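Local coordinates for protein beta-galactosidase (Bacillus circulans subsp. alkalophilus, PDB 3TTY) that hydrolyses terminal, non-reducing beta-D-galactose residues from beta-galactosides, as a trimeric glycoside hydrolase with a TIM-barrel catalytic domain, at residues A266-V272 against L297-P302; S395-V401 against I439-I444; L450-V456 against F475-T481. All coordinates share one frame. Residues are numbered along the deposited sequence.

Interaction 1: A266-V272 against L297-P302; sequences AKEMDVV and LKSGQP
Two helix-to-strand connections of the (beta/alpha)8 TIM barrel lie side by side here: 266-272 runs from helix 262-266 into strand 273-275; segment 297-302 runs from helix 284-296 into strand 303-307, the next strand of the barrel. A266 lies opposite L297 (CA-CA 5.8 Å) and V271 opposite Q301 (7.7 Å). A266-M269 forms a type I turn, with M269 N 3.0 Å from A266 O. K298-Q301 forms a type I' turn; S299, at positive phi, is the C-prime residue of the Schellman motif ending helix 284-296, and G300 follows at phi 107°. Apolar packing is closest between A266 CB and L297 CB (3.6 Å), joined by V272 CG2 at 3.9 Å from L297 CB; the K298 methylene CD lies 3.8 Å from V272 CG2. Polar links run from side chains to backbone carbonyls. K298 (m, t, p, p) curls its amine into the first turn, NZ donating to A266 O (2.9 Å) and M269 O (2.8 Å). Extended Q301 (t, t) donates from NE2 to D270 O (3.0 Å), while D270 OD2 is bound by K241 and V249 N. One water links the backbones, accepting from V272 N (3.0 Å) and lying 2.8 Å from P302 O.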
ATOM      1  N   ALA A 266     -20.063 -18.661 -21.722  1.00 18.58           N
ATOM      2  CA  ALA A 266     -21.441 -18.492 -22.177  1.00 18.95           C
ATOM      3  C   ALA A 266     -21.872 -19.595 -23.142  1.00 23.94           C
ATOM      4  O   ALA A 266     -23.058 -19.929 -23.227  1.00 23.98           O
ATOM      5  CB  ALA A 266     -21.648 -17.103 -22.806  1.00 18.77           C
ATOM      6  N   LYS A 267     -20.909 -20.167 -23.855  1.00 22.55           N
ATOM      7  CA  LYS A 267     -21.202 -21.243 -24.791  1.00 24.21           C
ATOM      8  C   LYS A 267     -21.757 -22.451 -24.049  1.00 24.96           C
ATOM      9  O   LYS A 267     -22.516 -23.243 -24.616  1.00 24.78           O
ATOM     10  CB  LYS A 267     -19.954 -21.629 -25.583  1.00 24.51           C
ATOM     11  CG  LYS A 267     -19.406 -20.505 -26.462  1.00 23.17           C
ATOM     12  CD  LYS A 267     -18.181 -20.992 -27.252  1.00 33.98           C
ATOM     13  CE  LYS A 267     -17.579 -19.895 -28.125  1.00 31.18           C
ATOM     14  NZ  LYS A 267     -18.580 -19.328 -29.077  1.00 44.28           N
ATOM     15  N   GLU A 268     -21.405 -22.567 -22.771  1.00 21.58           N
ATOM     16  CA  GLU A 268     -21.828 -23.705 -21.957  1.00 17.92           C
ATOM     17  C   GLU A 268     -23.112 -23.431 -21.177  1.00 17.00           C
ATOM     18  O   GLU A 268     -23.621 -24.315 -20.483  1.00 16.40           O
ATOM     19  CB  GLU A 268     -20.708 -24.095 -20.980  1.00 20.88           C
ATOM     20  CG  GLU A 268     -19.336 -24.238 -21.625  1.00 19.89           C
ATOM     21  CD  GLU A 268     -19.247 -25.379 -22.659  1.00 26.86           C
ATOM     22  OE1 GLU A 268     -20.058 -26.342 -22.612  1.00 17.66           O
ATOM     23  OE2 GLU A 268     -18.333 -25.309 -23.518  1.00 30.64           O
ATOM     24  N   MET A 269     -23.619 -22.203 -21.280  1.00 20.35           N
ATOM     25  CA  MET A 269     -24.787 -21.749 -20.509  1.00 20.44           C
ATOM     26  C   MET A 269     -26.028 -21.589 -21.393  1.00 21.03           C
ATOM     27  O   MET A 269     -25.924 -21.109 -22.519  1.00 22.89           O
ATOM     28  CB  MET A 269     -24.487 -20.401 -19.841  1.00 20.75           C
ATOM     29  CG  MET A 269     -23.340 -20.430 -18.851  1.00 19.43           C
ATOM     30  SD  MET A 269     -22.645 -18.793 -18.588  1.00 25.40           S
ATOM     31  CE  MET A 269     -23.874 -18.082 -17.486  1.00 19.79           C
ATOM     32  N   ASP A 270     -27.200 -21.965 -20.885  1.00 21.45           N
ATOM     33  CA  ASP A 270     -28.434 -21.847 -21.669  1.00 22.74           C
ATOM     34  C   ASP A 270     -28.821 -20.392 -21.887  1.00 24.06           C
ATOM     35  O   ASP A 270     -29.371 -20.021 -22.925  1.00 24.11           O
ATOM     36  CB  ASP A 270     -29.586 -22.578 -20.985  1.00 23.36           C
ATOM     37  CG  ASP A 270     -29.456 -24.087 -21.075  1.00 22.75           C
ATOM     38  OD1 ASP A 270     -28.941 -24.597 -22.098  1.00 24.72           O
ATOM     39  OD2 ASP A 270     -29.864 -24.763 -20.115  1.00 22.75           O
ATOM     40  N   VAL A 271     -28.530 -19.579 -20.880  1.00 23.17           N
ATOM     41  CA  VAL A 271     -28.805 -18.159 -20.909  1.00 18.42           C
ATOM     42  C   VAL A 271     -27.800 -17.491 -19.985  1.00 19.67           C
ATOM     43  O   VAL A 271     -27.364 -18.081 -18.995  1.00 19.53           O
ATOM     44  CB  VAL A 271     -30.232 -17.853 -20.408  1.00 16.03           C
ATOM     45  CG1 VAL A 271     -30.318 -18.059 -18.921  1.00 15.58           C
ATOM     46  CG2 VAL A 271     -30.634 -16.432 -20.764  1.00 19.31           C
ATOM     47  N   VAL A 272     -27.420 -16.267 -20.314  1.00 18.62           N
ATOM     48  CA  VAL A 272     -26.516 -15.509 -19.474  1.00 17.71           C
ATOM     49  C   VAL A 272     -27.318 -14.847 -18.366  1.00 20.71           C
ATOM     50  O   VAL A 272     -28.494 -14.560 -18.535  1.00 20.33           O
ATOM     51  CB  VAL A 272     -25.781 -14.443 -20.296  1.00 19.07           C
ATOM     52  CG1 VAL A 272     -25.060 -13.450 -19.387  1.00 16.57           C
ATOM     53  CG2 VAL A 272     -24.815 -15.110 -21.281  1.00 14.76           C
ATOM     54  N   LEU A 297     -22.363 -11.997 -25.080  1.00 16.63           N
ATOM     55  CA  LEU A 297     -21.764 -13.273 -24.722  1.00 17.82           C
ATOM     56  C   LEU A 297     -22.396 -14.409 -25.523  1.00 19.09           C
ATOM     57  O   LEU A 297     -21.718 -15.366 -25.875  1.00 18.49           O
ATOM     58  CB  LEU A 297     -21.863 -13.540 -23.211  1.00 17.30           C
ATOM     59  CG  LEU A 297     -21.072 -12.619 -22.276  1.00 16.24           C
ATOM     60  CD1 LEU A 297     -21.120 -13.131 -20.831  1.00 14.01           C
ATOM     61  CD2 LEU A 297     -19.617 -12.487 -22.767  1.00 14.65           C
ATOM     62  N   LYS A 298     -23.693 -14.313 -25.805  1.00 18.88           N
ATOM     63  CA  LYS A 298     -24.342 -15.319 -26.646  1.00 22.26           C
ATOM     64  C   LYS A 298     -24.876 -14.697 -27.926  1.00 24.63           C
ATOM     65  O   LYS A 298     -25.985 -15.010 -28.371  1.00 22.79           O
ATOM     66  CB  LYS A 298     -25.445 -16.068 -25.895  1.00 20.73           C
ATOM     67  CG  LYS A 298     -24.910 -16.940 -24.787  1.00 20.93           C
ATOM     68  CD  LYS A 298     -26.014 -17.556 -23.960  1.00 21.91           C
ATOM     69  CE  LYS A 298     -26.502 -18.866 -24.562  1.00 23.86           C
ATOM     70  NZ  LYS A 298     -25.392 -19.785 -24.879  1.00 20.29           N
ATOM     71  N   SER A 299     -24.079 -13.796 -28.494  1.00 20.54           N
ATOM     72  CA  SER A 299     -24.360 -13.206 -29.802  1.00 24.74           C
ATOM     73  C   SER A 299     -25.737 -12.536 -29.928  1.00 29.16           C
ATOM     74  O   SER A 299     -26.419 -12.676 -30.945  1.00 26.33           O
ATOM     75  CB  SER A 299     -24.174 -14.258 -30.898  1.00 26.85           C
ATOM     76  OG  SER A 299     -22.855 -14.756 -30.873  1.00 23.50           O
ATOM     77  N   GLY A 300     -26.140 -11.795 -28.903  1.00 27.97           N
ATOM     78  CA  GLY A 300     -27.388 -11.060 -28.978  1.00 21.19           C
ATOM     79  C   GLY A 300     -28.531 -11.613 -28.149  1.00 27.33           C
ATOM     80  O   GLY A 300     -29.522 -10.915 -27.928  1.00 28.07           O
ATOM     81  N   GLN A 301     -28.415 -12.860 -27.697  1.00 23.09           N
ATOM     82  CA  GLN A 301     -29.485 -13.461 -26.909  1.00 23.02           C
ATOM     83  C   GLN A 301     -29.748 -12.655 -25.640  1.00 23.36           C
ATOM     84  O   GLN A 301     -28.818 -12.239 -24.944  1.00 18.38           O
ATOM     85  CB  GLN A 301     -29.174 -14.916 -26.559  1.00 20.82           C
ATOM     86  CG  GLN A 301     -30.278 -15.605 -25.786  1.00 25.16           C
ATOM     87  CD  GLN A 301     -29.921 -17.030 -25.415  1.00 28.51           C
ATOM     88  OE1 GLN A 301     -29.202 -17.708 -26.152  1.00 22.97           O
ATOM     89  NE2 GLN A 301     -30.414 -17.493 -24.259  1.00 24.73           N
ATOM     90  N   PRO A 302     -31.028 -12.393 -25.352  1.00 25.82           N
ATOM     91  CA  PRO A 302     -31.339 -11.622 -24.144  1.00 24.57           C
ATOM     92  C   PRO A 302     -30.831 -12.350 -22.896  1.00 21.84           C
ATOM     93  O   PRO A 302     -30.683 -13.571 -22.923  1.00 19.88           O
ATOM     94  CB  PRO A 302     -32.873 -11.549 -24.164  1.00 23.99           C
ATOM     95  CG  PRO A 302     -33.227 -11.688 -25.621  1.00 25.16           C
ATOM     96  CD  PRO A 302     -32.221 -12.651 -26.179  1.00 21.75           C
TER
HETATM   97  O   HOH W   1     -28.239 -14.849 -22.792  1.00 21.22           O

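Interaction 2: S395-V401 against I439-I444; sequences SEAKVAV and IQTDMI
Segment 395-401 enters strand 399-401 from a loop and pairs in parallel with strand 441-444; the axes come within 4.6 Å at -32°. A400 is in register with D442 (CA-CA 4.8 Å), V401 with M443 (4.9 Å). D442 N bonds V399 O (3.0 Å), V401 N bonds D442 O (2.9 Å) and I444 N bonds V401 O (2.9 Å). Before this ladder A397 and Q440 stay close (CA-CA 4.9 Å), but K398 N, 4.0 Å from Q440 O, donates to a water that donates on to Q440 O (2.7 Å each). At this edge of the trimerisation domain's mixed sheet, 399-402 connects to outermost strand 441-444 through helices 405-413 and 423-435. V401 CG1 meets M443 SD (3.3 Å; M443 m, m, m) on one face, A400 CB meets I444 CD1 (3.7 Å) on the other. S395 OG forms an ST turn, accepting from A397 N (3.1 Å), also accepts from Q440 NE2 (3.1 Å) and donates to D442 OD1 (2.7 Å). Q440 OE1 turns to E621 N; D442 also salt-bridges R295 of barrel helix 284-296.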
ATOM      1  N   SER A 395     -31.073  -6.569 -30.515  1.00 24.18           N
ATOM      2  CA  SER A 395     -30.359  -5.443 -31.108  1.00 24.17           C
ATOM      3  C   SER A 395     -30.196  -5.634 -32.608  1.00 26.86           C
ATOM      4  O   SER A 395     -29.957  -6.751 -33.074  1.00 28.74           O
ATOM      5  CB  SER A 395     -28.969  -5.283 -30.481  1.00 22.19           C
ATOM      6  OG  SER A 395     -28.173  -4.405 -31.268  1.00 21.07           O
ATOM      7  N   GLU A 396     -30.319  -4.541 -33.357  1.00 24.07           N
ATOM      8  CA  GLU A 396     -30.020  -4.548 -34.789  1.00 25.87           C
ATOM      9  C   GLU A 396     -28.908  -3.557 -35.109  1.00 20.87           C
ATOM     10  O   GLU A 396     -28.889  -2.934 -36.169  1.00 27.01           O
ATOM     11  CB  GLU A 396     -31.290  -4.306 -35.624  1.00 24.74           C
ATOM     12  CG  GLU A 396     -32.159  -5.572 -35.684  1.00 31.78           C
ATOM     13  CD  GLU A 396     -33.421  -5.432 -36.513  1.00 42.68           C
ATOM     14  OE1 GLU A 396     -33.658  -4.347 -37.097  1.00 46.38           O
ATOM     15  OE2 GLU A 396     -34.183  -6.424 -36.573  1.00 41.95           O
ATOM     16  N   ALA A 397     -27.977  -3.440 -34.166  1.00 21.37           N
ATOM     17  CA  ALA A 397     -26.793  -2.604 -34.310  1.00 23.57           C
ATOM     18  C   ALA A 397     -26.104  -2.823 -35.645  1.00 26.10           C
ATOM     19  O   ALA A 397     -26.073  -3.947 -36.157  1.00 24.69           O
ATOM     20  CB  ALA A 397     -25.815  -2.873 -33.174  1.00 22.10           C
ATOM     21  N   LYS A 398     -25.562  -1.736 -36.196  1.00 21.28           N
ATOM     22  CA  LYS A 398     -24.743  -1.785 -37.406  1.00 26.33           C
ATOM     23  C   LYS A 398     -23.313  -1.480 -37.018  1.00 25.12           C
ATOM     24  O   LYS A 398     -22.415  -1.521 -37.853  1.00 23.80           O
ATOM     25  CB  LYS A 398     -25.197  -0.748 -38.446  1.00 24.47           C
ATOM     26  CG  LYS A 398     -26.611  -0.921 -38.963  1.00 25.48           C
ATOM     27  CD  LYS A 398     -26.834  -2.292 -39.550  1.00 36.21           C
ATOM     28  CE  LYS A 398     -28.260  -2.416 -40.076  1.00 47.95           C
ATOM     29  NZ  LYS A 398     -28.602  -1.319 -41.049  1.00 48.76           N
ATOM     30  N   VAL A 399     -23.109  -1.151 -35.748  1.00 21.53           N
ATOM     31  CA  VAL A 399     -21.773  -0.867 -35.253  1.00 23.18           C
ATOM     32  C   VAL A 399     -21.425  -1.863 -34.140  1.00 25.32           C
ATOM     33  O   VAL A 399     -22.235  -2.102 -33.241  1.00 25.15           O
ATOM     34  CB  VAL A 399     -21.679   0.586 -34.730  1.00 24.17           C
ATOM     35  CG1 VAL A 399     -20.297   0.873 -34.151  1.00 18.57           C
ATOM     36  CG2 VAL A 399     -22.035   1.577 -35.838  1.00 19.23           C
ATOM     37  N   ALA A 400     -20.228  -2.446 -34.206  1.00 20.83           N
ATOM     38  CA  ALA A 400     -19.771  -3.397 -33.191  1.00 18.26           C
ATOM     39  C   ALA A 400     -18.454  -2.954 -32.569  1.00 22.79           C
ATOM     40  O   ALA A 400     -17.620  -2.342 -33.239  1.00 22.04           O
ATOM     41  CB  ALA A 400     -19.624  -4.776 -33.776  1.00 16.94           C
ATOM     42  N   VAL A 401     -18.279  -3.260 -31.287  1.00 15.06           N
ATOM     43  CA  VAL A 401     -17.010  -3.043 -30.610  1.00 21.27           C
ATOM     44  C   VAL A 401     -16.552  -4.303 -29.868  1.00 22.59           C
ATOM     45  O   VAL A 401     -17.291  -4.901 -29.071  1.00 19.22           O
ATOM     46  CB  VAL A 401     -17.028  -1.806 -29.687  1.00 22.18           C
ATOM     47  CG1 VAL A 401     -18.397  -1.602 -29.110  1.00 30.74           C
ATOM     48  CG2 VAL A 401     -15.965  -1.931 -28.605  1.00 16.19           C
ATOM     49  N   ILE A 439     -25.918   5.888 -31.101  1.00 24.43           N
ATOM     50  CA  ILE A 439     -25.654   4.953 -32.185  1.00 27.29           C
ATOM     51  C   ILE A 439     -25.776   3.570 -31.593  1.00 24.86           C
ATOM     52  O   ILE A 439     -25.046   3.225 -30.667  1.00 25.87           O
ATOM     53  CB  ILE A 439     -24.229   5.110 -32.775  1.00 30.08           C
ATOM     54  CG1 ILE A 439     -23.943   6.560 -33.191  1.00 25.40           C
ATOM     55  CG2 ILE A 439     -24.036   4.161 -33.951  1.00 20.63           C
ATOM     56  CD1 ILE A 439     -24.544   6.941 -34.522  1.00 28.56           C
ATOM     57  N   GLN A 440     -26.709   2.784 -32.110  1.00 24.86           N
ATOM     58  CA  GLN A 440     -26.931   1.440 -31.604  1.00 21.75           C
ATOM     59  C   GLN A 440     -25.679   0.600 -31.833  1.00 25.96           C
ATOM     60  O   GLN A 440     -25.169   0.524 -32.952  1.00 24.83           O
ATOM     61  CB  GLN A 440     -28.127   0.812 -32.305  1.00 22.31           C
ATOM     62  CG  GLN A 440     -28.462  -0.587 -31.820  1.00 22.21           C
ATOM     63  CD  GLN A 440     -29.026  -0.605 -30.403  1.00 28.03           C
ATOM     64  OE1 GLN A 440     -29.405   0.439 -29.847  1.00 23.71           O
ATOM     65  NE2 GLN A 440     -29.076  -1.799 -29.808  1.00 21.32           N
ATOM     66  N   THR A 441     -25.182  -0.025 -30.773  1.00 23.82           N
ATOM     67  CA  THR A 441     -23.915  -0.736 -30.843  1.00 23.88           C
ATOM     68  C   THR A 441     -23.960  -2.052 -30.068  1.00 22.10           C
ATOM     69  O   THR A 441     -24.635  -2.162 -29.039  1.00 24.93           O
ATOM     70  CB  THR A 441     -22.787   0.123 -30.255  1.00 24.80           C
ATOM     71  OG1 THR A 441     -23.089   0.387 -28.886  1.00 36.85           O
ATOM     72  CG2 THR A 441     -22.689   1.447 -30.964  1.00 21.16           C
ATOM     73  N   ASP A 442     -23.250  -3.052 -30.575  1.00 19.65           N
ATOM     74  CA  ASP A 442     -23.082  -4.325 -29.880  1.00 18.68           C
ATOM     75  C   ASP A 442     -21.640  -4.503 -29.454  1.00 20.79           C
ATOM     76  O   ASP A 442     -20.726  -4.299 -30.257  1.00 18.20           O
ATOM     77  CB  ASP A 442     -23.395  -5.499 -30.803  1.00 22.46           C
ATOM     78  CG  ASP A 442     -24.832  -5.563 -31.194  1.00 25.81           C
ATOM     79  OD1 ASP A 442     -25.669  -4.974 -30.473  1.00 25.34           O
ATOM     80  OD2 ASP A 442     -25.116  -6.226 -32.213  1.00 26.96           O
ATOM     81  N   MET A 443     -21.445  -4.918 -28.206  1.00 18.17           N
ATOM     82  CA  MET A 443     -20.158  -5.435 -27.766  1.00 19.10           C
ATOM     83  C   MET A 443     -20.066  -6.868 -28.274  1.00 21.63           C
ATOM     84  O   MET A 443     -21.008  -7.645 -28.108  1.00 19.13           O
ATOM     85  CB  MET A 443     -20.062  -5.403 -26.241  1.00 18.23           C
ATOM     86  CG  MET A 443     -20.105  -4.005 -25.646  1.00 14.21           C
ATOM     87  SD  MET A 443     -18.702  -3.009 -26.161  1.00 20.94           S
ATOM     88  CE  MET A 443     -17.360  -4.139 -25.796  1.00 17.47           C
ATOM     89  N   ILE A 444     -18.952  -7.219 -28.909  1.00 17.11           N
ATOM     90  CA  ILE A 444     -18.838  -8.544 -29.517  1.00 20.55           C
ATOM     91  C   ILE A 444     -17.495  -9.205 -29.240  1.00 17.13           C
ATOM     92  O   ILE A 444     -16.530  -8.533 -28.896  1.00 16.52           O
ATOM     93  CB  ILE A 444     -19.039  -8.490 -31.049  1.00 20.78           C
ATOM     94  CG1 ILE A 444     -17.934  -7.653 -31.711  1.00 17.95           C
ATOM     95  CG2 ILE A 444     -20.427  -7.952 -31.395  1.00 19.17           C
ATOM     96  CD1 ILE A 444     -17.795  -7.909 -33.212  1.00 16.79           C
TER
HETATM   97  O   HOH W   2     -26.052   0.804 -35.450  1.00 22.72           O

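Interaction 3: L450-V456 against F475-T481; sequences LSKYKVV and FVAQGGT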
ATOM      1  N   LEU A 450     -19.003 -11.148 -38.551  1.00 26.18           N
ATOM      2  CA  LEU A 450     -18.885  -9.712 -38.754  1.00 24.81           C
ATOM      3  C   LEU A 450     -19.832  -9.206 -39.838  1.00 27.11           C
ATOM      4  O   LEU A 450     -19.963  -8.000 -40.045  1.00 28.01           O
ATOM      5  CB  LEU A 450     -17.441  -9.366 -39.124  1.00 20.98           C
ATOM      6  CG  LEU A 450     -16.489  -8.832 -38.052  1.00 29.67           C
ATOM      7  CD1 LEU A 450     -16.922  -9.235 -36.652  1.00 23.55           C
ATOM      8  CD2 LEU A 450     -15.033  -9.245 -38.326  1.00 21.36           C
ATOM      9  N   SER A 451     -20.490 -10.129 -40.532  1.00 25.24           N
ATOM     10  CA  SER A 451     -21.247  -9.771 -41.733  1.00 33.40           C
ATOM     11  C   SER A 451     -22.399  -8.787 -41.490  1.00 30.74           C
ATOM     12  O   SER A 451     -22.719  -7.973 -42.354  1.00 31.52           O
ATOM     13  CB  SER A 451     -21.768 -11.026 -42.440  1.00 30.64           C
ATOM     14  OG  SER A 451     -22.777 -11.662 -41.670  1.00 39.17           O
ATOM     15  N   LYS A 452     -23.025  -8.868 -40.322  1.00 31.18           N
ATOM     16  CA  LYS A 452     -24.171  -8.013 -40.017  1.00 29.99           C
ATOM     17  C   LYS A 452     -23.778  -6.561 -39.701  1.00 31.28           C
ATOM     18  O   LYS A 452     -24.634  -5.682 -39.595  1.00 31.05           O
ATOM     19  CB  LYS A 452     -24.993  -8.614 -38.869  1.00 34.21           C
ATOM     20  CG  LYS A 452     -24.201  -8.896 -37.606  1.00 32.12           C
ATOM     21  CD  LYS A 452     -24.966  -9.816 -36.644  1.00 41.96           C
ATOM     22  CE  LYS A 452     -26.119  -9.097 -35.940  1.00 47.86           C
ATOM     23  NZ  LYS A 452     -26.763  -9.931 -34.870  1.00 46.89           N
ATOM     24  N   TYR A 453     -22.483  -6.304 -39.559  1.00 25.72           N
ATOM     25  CA  TYR A 453     -22.046  -4.970 -39.180  1.00 26.84           C
ATOM     26  C   TYR A 453     -21.575  -4.138 -40.361  1.00 23.38           C
ATOM     27  O   TYR A 453     -21.268  -4.661 -41.429  1.00 25.45           O
ATOM     28  CB  TYR A 453     -20.987  -5.039 -38.072  1.00 24.68           C
ATOM     29  CG  TYR A 453     -21.526  -5.765 -36.857  1.00 27.99           C
ATOM     30  CD1 TYR A 453     -22.546  -5.206 -36.091  1.00 26.46           C
ATOM     31  CD2 TYR A 453     -21.050  -7.024 -36.500  1.00 23.77           C
ATOM     32  CE1 TYR A 453     -23.070  -5.872 -34.992  1.00 26.57           C
ATOM     33  CE2 TYR A 453     -21.567  -7.697 -35.403  1.00 26.97           C
ATOM     34  CZ  TYR A 453     -22.576  -7.115 -34.653  1.00 27.48           C
ATOM     35  OH  TYR A 453     -23.095  -7.774 -33.566  1.00 22.73           O
ATOM     36  N   LYS A 454     -21.547  -2.831 -40.156  1.00 22.26           N
ATOM     37  CA  LYS A 454     -20.999  -1.909 -41.131  1.00 25.63           C
ATOM     38  C   LYS A 454     -19.751  -1.243 -40.575  1.00 24.02           C
ATOM     39  O   LYS A 454     -18.857  -0.864 -41.329  1.00 26.39           O
ATOM     40  CB  LYS A 454     -22.057  -0.882 -41.549  1.00 29.92           C
ATOM     41  CG  LYS A 454     -23.106  -1.501 -42.467  1.00 29.75           C
ATOM     42  CD  LYS A 454     -24.165  -0.504 -42.879  1.00 43.41           C
ATOM     43  CE  LYS A 454     -24.562  -0.687 -44.349  1.00 53.25           C
ATOM     44  NZ  LYS A 454     -23.519  -0.163 -45.305  1.00 49.43           N
ATOM     45  N   VAL A 455     -19.669  -1.135 -39.251  1.00 19.71           N
ATOM     46  CA  VAL A 455     -18.480  -0.570 -38.617  1.00 22.46           C
ATOM     47  C   VAL A 455     -18.025  -1.449 -37.459  1.00 23.02           C
ATOM     48  O   VAL A 455     -18.798  -1.704 -36.537  1.00 27.22           O
ATOM     49  CB  VAL A 455     -18.734   0.862 -38.078  1.00 20.71           C
ATOM     50  CG1 VAL A 455     -17.487   1.385 -37.386  1.00 21.17           C
ATOM     51  CG2 VAL A 455     -19.139   1.802 -39.203  1.00 21.27           C
ATOM     52  N   VAL A 456     -16.781  -1.911 -37.501  1.00 23.99           N
ATOM     53  CA  VAL A 456     -16.250  -2.770 -36.438  1.00 22.81           C
ATOM     54  C   VAL A 456     -15.039  -2.101 -35.798  1.00 23.18           C
ATOM     55  O   VAL A 456     -14.055  -1.794 -36.476  1.00 24.36           O
ATOM     56  CB  VAL A 456     -15.869  -4.187 -36.961  1.00 19.08           C
ATOM     57  CG1 VAL A 456     -15.134  -4.988 -35.883  1.00 17.42           C
ATOM     58  CG2 VAL A 456     -17.102  -4.931 -37.430  1.00 21.21           C
ATOM     59  N   PHE A 475     -14.131  -9.037 -43.975  1.00 26.47           N
ATOM     60  CA  PHE A 475     -15.138  -8.039 -43.588  1.00 23.75           C
ATOM     61  C   PHE A 475     -14.906  -6.701 -44.291  1.00 20.95           C
ATOM     62  O   PHE A 475     -15.823  -6.133 -44.893  1.00 25.63           O
ATOM     63  CB  PHE A 475     -15.144  -7.841 -42.068  1.00 23.86           C
ATOM     64  CG  PHE A 475     -15.880  -6.605 -41.609  1.00 25.50           C
ATOM     65  CD1 PHE A 475     -17.269  -6.572 -41.588  1.00 22.92           C
ATOM     66  CD2 PHE A 475     -15.180  -5.485 -41.173  1.00 24.50           C
ATOM     67  CE1 PHE A 475     -17.947  -5.431 -41.161  1.00 23.23           C
ATOM     68  CE2 PHE A 475     -15.852  -4.346 -40.741  1.00 22.47           C
ATOM     69  CZ  PHE A 475     -17.237  -4.324 -40.740  1.00 22.07           C
ATOM     70  N   VAL A 476     -13.674  -6.214 -44.241  1.00 21.38           N
ATOM     71  CA  VAL A 476     -13.348  -4.923 -44.828  1.00 22.75           C
ATOM     72  C   VAL A 476     -13.433  -4.940 -46.359  1.00 24.85           C
ATOM     73  O   VAL A 476     -13.963  -4.011 -46.964  1.00 25.80           O
ATOM     74  CB  VAL A 476     -11.957  -4.436 -44.389  1.00 22.32           C
ATOM     75  CG1 VAL A 476     -11.605  -3.125 -45.079  1.00 16.70           C
ATOM     76  CG2 VAL A 476     -11.898  -4.291 -42.863  1.00 18.80           C
ATOM     77  N   ALA A 477     -12.919  -5.994 -46.982  1.00 20.65           N
ATOM     78  CA  ALA A 477     -12.939  -6.093 -48.438  1.00 24.00           C
ATOM     79  C   ALA A 477     -14.367  -6.130 -48.988  1.00 27.97           C
ATOM     80  O   ALA A 477     -14.621  -5.650 -50.099  1.00 24.77           O
ATOM     81  CB  ALA A 477     -12.156  -7.317 -48.907  1.00 25.85           C
ATOM     82  N   GLN A 478     -15.292  -6.696 -48.210  1.00 24.76           N
ATOM     83  CA  GLN A 478     -16.686  -6.773 -48.634  1.00 27.20           C
ATOM     84  C   GLN A 478     -17.417  -5.453 -48.449  1.00 26.77           C
ATOM     85  O   GLN A 478     -18.574  -5.323 -48.841  1.00 30.50           O
ATOM     86  CB  GLN A 478     -17.432  -7.896 -47.911  1.00 31.61           C
ATOM     87  CG  GLN A 478     -16.989  -9.300 -48.322  1.00 41.33           C
ATOM     88  CD  GLN A 478     -17.989 -10.375 -47.915  1.00 55.60           C
ATOM     89  OE1 GLN A 478     -17.888 -10.960 -46.833  1.00 52.91           O
ATOM     90  NE2 GLN A 478     -18.965 -10.639 -48.787  1.00 60.28           N
ATOM     91  N   GLY A 479     -16.749  -4.479 -47.845  1.00 23.31           N
ATOM     92  CA  GLY A 479     -17.320  -3.150 -47.738  1.00 27.25           C
ATOM     93  C   GLY A 479     -17.427  -2.555 -46.342  1.00 27.21           C
ATOM     94  O   GLY A 479     -17.867  -1.413 -46.191  1.00 23.43           O
ATOM     95  N   GLY A 480     -17.019  -3.312 -45.327  1.00 24.63           N
ATOM     96  CA  GLY A 480     -17.133  -2.858 -43.951  1.00 23.93           C
ATOM     97  C   GLY A 480     -16.054  -1.862 -43.600  1.00 23.38           C
ATOM     98  O   GLY A 480     -15.068  -1.753 -44.320  1.00 22.34           O
ATOM     99  N   THR A 481     -16.237  -1.108 -42.519  1.00 21.49           N
ATOM    100  CA  THR A 481     -15.105  -0.355 -41.991  1.00 19.36           C
ATOM    101  C   THR A 481     -14.596  -0.925 -40.664  1.00 23.41           C
ATOM    102  O   THR A 481     -15.368  -1.366 -39.790  1.00 20.89           O
ATOM    103  CB  THR A 481     -15.293   1.205 -41.966  1.00 22.90           C
ATOM    104  OG1 THR A 481     -15.301   1.696 -40.626  1.00 26.11           O
ATOM    105  CG2 THR A 481     -16.522   1.623 -42.671  1.00 17.69           C
TER
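The F475 ring, near the C-terminal end of helix 468-477, packs against segment 450-456 within the beta-alpha-beta unit made of strand 455-458, this helix and strand 481-485. V456 CG2 sits over one ring face, 3.8 Å from the centroid and 30° off the normal, a CH-pi contact whose closest approach is 3.4 Å to CZ of F475. L450 CB packs 3.7 Å from F475 CD1, and Y453 CB lies farther off, 4.4 Å from F475 CE1. Y453 O approaches the ring edge, 3.4 Å from F475 CE1. The Y453 ring leads away from the helix, to I444 and A400, and its hydroxyl bonds D442 OD2. On the strand side, a type I turn from L450 to Y453, closed by Y453 N to L450 O (3.1 Å), brings the chain into the sheet. On the helix side a Schellman motif ends the helix: G480 N bonds F475 O (3.1 Å), and G479 N bonds V476 O (3.0 Å), with G479 at phi 125°. G480 leaves room for the ring, since a CB there would clash with F475 CZ. The chain enters the next strand, V455 pairing with T481 at a CA-CA distance of 4.8 Å. At this polar edge, K454 NZ reaches Q605, while two backbone bonds flank the V455-T481 pair: T481 N to K454 O at 2.9 Å and V456 N to T481 O at 2.7 Å.

Interactions 2 and 3 belong to one sheet, their centres 12 Å apart: strand 399-402 lies between 441-444 and 455-458, and K398 O to K454 N and A400 N to V455 O, both 2.8 Å, are probable hydrogen bonds joining them. Y453 also packs against interaction 2, its OH 3.4 Å from I444 CG2. Interaction 1 belongs to the catalytic barrel, centred 16 Å from interaction 2 and 23 Å from interaction 3, with nearest atoms about 5 Å away in both cases. Barrel helix 284-296, which leads into 297-302, meets interaction 2 through R295 and N292. From interaction 1 the M269 side chain is about 13 Å from a bound galactose, so the contact lies outside the pocket.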